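Local coordinates for 2-hydroxyhepta-2,4-diene-1,7-dioate isomerase (Mycobacterium marinum, PDB 3QDF), which is assigned to the fumarylacetoacetate hydrolase family, binds zinc, and probably acts as an isomerase in homoprotocatechuate degradation, at residues W51-A54 with D55-L58. Residues are numbered along the deposited sequence; the frame is centred on the assembly and turned at random. Where two conformers were deposited one is given.
Sequences WPLA and DVRL
Val-56 lays its CG1 methyl against the base of the Trp-51 side chain, 3.7 Å from Trp-51 CB, and the two side chains run nearly perpendicular to each other. CG1 also reaches the near part of the indole, with Trp-51 CG 3.9 Å away, meeting the ring obliquely. The first torsion of Val-56 (chi1 -63°) splits its two methyls between separate neighbours: CG2 turns to Leu-53, where it lies 3.4 Å from the carbonyl O and 4.0 Å from CD1. Leu-53 starts out away from 55-58, but with CG anti to its backbone N (chi1 -175°) its end swings back, and CD1 comes within 4.2 Å of Leu-58 CD1. Between these contacts the backbone runs through a short 3-10 segment of two overlapping turns, linking strand 45-52 to strand 57-59 in the Rv2993c-like N-terminal region. Two successive i to i+3 bonds define it: Asp-55 N donates to Pro-52 O over 3.0 Å, and Val-56 N donates to Leu-53 O with a straighter N-H...O angle of 166°. Both donors stand above the plane of their carbonyl. Ile-10 and Ser-12 of strand 6-12 touch both Trp-51 and Val-56, whereas Trp-180 packs on Leu-53 and Leu-58. On the exposed side of the turn, the Asp-55 carboxylate crosses the proline ring at a slant near its CD-CG edge, OD2 lying 3.7 Å from Pro-52 CD.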
ATOM      1  N   TRP A  51     -17.219   5.395 -15.614  1.00 36.26           N
ATOM      2  CA  TRP A  51     -16.685   4.609 -16.731  1.00 37.21           C
ATOM      3  C   TRP A  51     -16.489   3.185 -16.271  1.00 36.72           C
ATOM      4  O   TRP A  51     -16.209   2.967 -15.087  1.00 35.60           O
ATOM      5  CB  TRP A  51     -15.308   5.133 -17.166  1.00 36.93           C
ATOM      6  CG  TRP A  51     -15.324   6.509 -17.684  1.00 37.82           C
ATOM      7  CD1 TRP A  51     -15.544   6.896 -18.978  1.00 40.67           C
ATOM      8  CD2 TRP A  51     -15.124   7.708 -16.931  1.00 37.68           C
ATOM      9  NE1 TRP A  51     -15.497   8.269 -19.075  1.00 40.43           N
ATOM     10  CE2 TRP A  51     -15.236   8.792 -17.834  1.00 39.00           C
ATOM     11  CE3 TRP A  51     -14.874   7.975 -15.577  1.00 36.63           C
ATOM     12  CZ2 TRP A  51     -15.102  10.124 -17.426  1.00 39.15           C
ATOM     13  CZ3 TRP A  51     -14.740   9.297 -15.171  1.00 36.36           C
ATOM     14  CH2 TRP A  51     -14.853  10.354 -16.092  1.00 37.26           C
ATOM     15  N   PRO A  52     -16.612   2.206 -17.204  1.00 37.54           N
ATOM     16  CA  PRO A  52     -16.097   0.892 -16.852  1.00 36.81           C
ATOM     17  C   PRO A  52     -14.614   1.048 -16.512  1.00 35.42           C
ATOM     18  O   PRO A  52     -13.916   1.863 -17.127  1.00 35.55           O
ATOM     19  CB  PRO A  52     -16.284   0.074 -18.137  1.00 38.11           C
ATOM     20  CG  PRO A  52     -17.427   0.752 -18.847  1.00 39.42           C
ATOM     21  CD  PRO A  52     -17.226   2.219 -18.549  1.00 39.10           C
ATOM     22  N   LEU A  53     -14.155   0.313 -15.511  1.00 34.07           N
ATOM     23  CA  LEU A  53     -12.774   0.447 -15.075  1.00 33.18           C
ATOM     24  C   LEU A  53     -11.778   0.120 -16.201  1.00 33.87           C
ATOM     25  O   LEU A  53     -10.728   0.744 -16.287  1.00 33.21           O
ATOM     26  CB  LEU A  53     -12.506  -0.405 -13.829  1.00 32.21           C
ATOM     27  CG  LEU A  53     -11.121  -0.263 -13.182  1.00 30.31           C
ATOM     28  CD1 LEU A  53     -10.934   1.140 -12.581  1.00 26.74           C
ATOM     29  CD2 LEU A  53     -10.927  -1.335 -12.125  1.00 30.50           C
ATOM     30  N   ALA A  54     -12.131  -0.837 -17.061  1.00 35.76           N
ATOM     31  CA  ALA A  54     -11.311  -1.227 -18.213  1.00 37.19           C
ATOM     32  C   ALA A  54     -11.003  -0.043 -19.131  1.00 38.16           C
ATOM     33  O   ALA A  54     -10.015  -0.068 -19.867  1.00 38.74           O
ATOM     34  CB  ALA A  54     -12.008  -2.348 -19.005  1.00 38.66           C
ATOM     35  N   ASP A  55     -11.850   0.986 -19.079  1.00 38.63           N
ATOM     36  CA  ASP A  55     -11.735   2.145 -19.956  1.00 39.73           C
ATOM     37  C   ASP A  55     -10.837   3.239 -19.412  1.00 39.04           C
ATOM     38  O   ASP A  55     -10.575   4.224 -20.108  1.00 40.21           O
ATOM     39  CB  ASP A  55     -13.113   2.766 -20.189  1.00 40.81           C
ATOM     40  CG  ASP A  55     -13.986   1.954 -21.128  1.00 43.38           C
ATOM     41  OD1 ASP A  55     -13.664   0.789 -21.433  1.00 43.94           O
ATOM     42  OD2 ASP A  55     -15.027   2.503 -21.547  1.00 45.87           O
ATOM     43  N   VAL A  56     -10.402   3.112 -18.157  1.00 37.45           N
ATOM     44  CA  VAL A  56      -9.597   4.162 -17.530  1.00 36.31           C
ATOM     45  C   VAL A  56      -8.287   3.601 -16.963  1.00 35.22           C
ATOM     46  O   VAL A  56      -8.149   2.386 -16.820  1.00 35.42           O
ATOM     47  CB  VAL A  56     -10.404   4.933 -16.427  1.00 35.17           C
ATOM     48  CG1 VAL A  56     -11.606   5.667 -17.041  1.00 37.26           C
ATOM     49  CG2 VAL A  56     -10.859   3.989 -15.320  1.00 34.22           C
ATOM     50  N   ARG A  57      -7.331   4.480 -16.660  1.00 34.34           N
ATOM     51  CA  ARG A  57      -6.086   4.047 -16.022  0.50 33.47           C
ATOM     52  C   ARG A  57      -6.212   4.156 -14.507  1.00 31.68           C
ATOM     53  O   ARG A  57      -6.450   5.228 -13.966  1.00 30.78           O
ATOM     54  CB  ARG A  57      -4.874   4.846 -16.529  0.50 33.87           C
ATOM     55  CG  ARG A  57      -3.555   4.054 -16.480  0.50 35.31           C
ATOM     56  CD  ARG A  57      -2.406   4.734 -17.233  0.50 36.54           C
ATOM     57  NE  ARG A  57      -1.914   5.909 -16.525  0.50 36.39           N
ATOM     58  CZ  ARG A  57      -2.019   7.150 -16.979  0.50 37.15           C
ATOM     59  NH1 ARG A  57      -2.582   7.377 -18.155  0.50 38.72           N
ATOM     60  NH2 ARG A  57      -1.548   8.162 -16.263  0.50 36.36           N
ATOM     61  N   LEU A  58      -6.069   3.020 -13.834  1.00 30.46           N
ATOM     62  CA  LEU A  58      -6.073   2.967 -12.385  1.00 28.51           C
ATOM     63  C   LEU A  58      -4.712   3.376 -11.813  1.00 27.33           C
ATOM     64  O   LEU A  58      -3.690   2.783 -12.158  1.00 27.56           O
ATOM     65  CB  LEU A  58      -6.391   1.549 -11.946  1.00 28.92           C
ATOM     66  CG  LEU A  58      -6.594   1.307 -10.452  1.00 27.04           C
ATOM     67  CD1 LEU A  58      -7.777   2.118  -9.951  1.00 26.57           C
ATOM     68  CD2 LEU A  58      -6.844  -0.184 -10.269  1.00 26.71           C
TER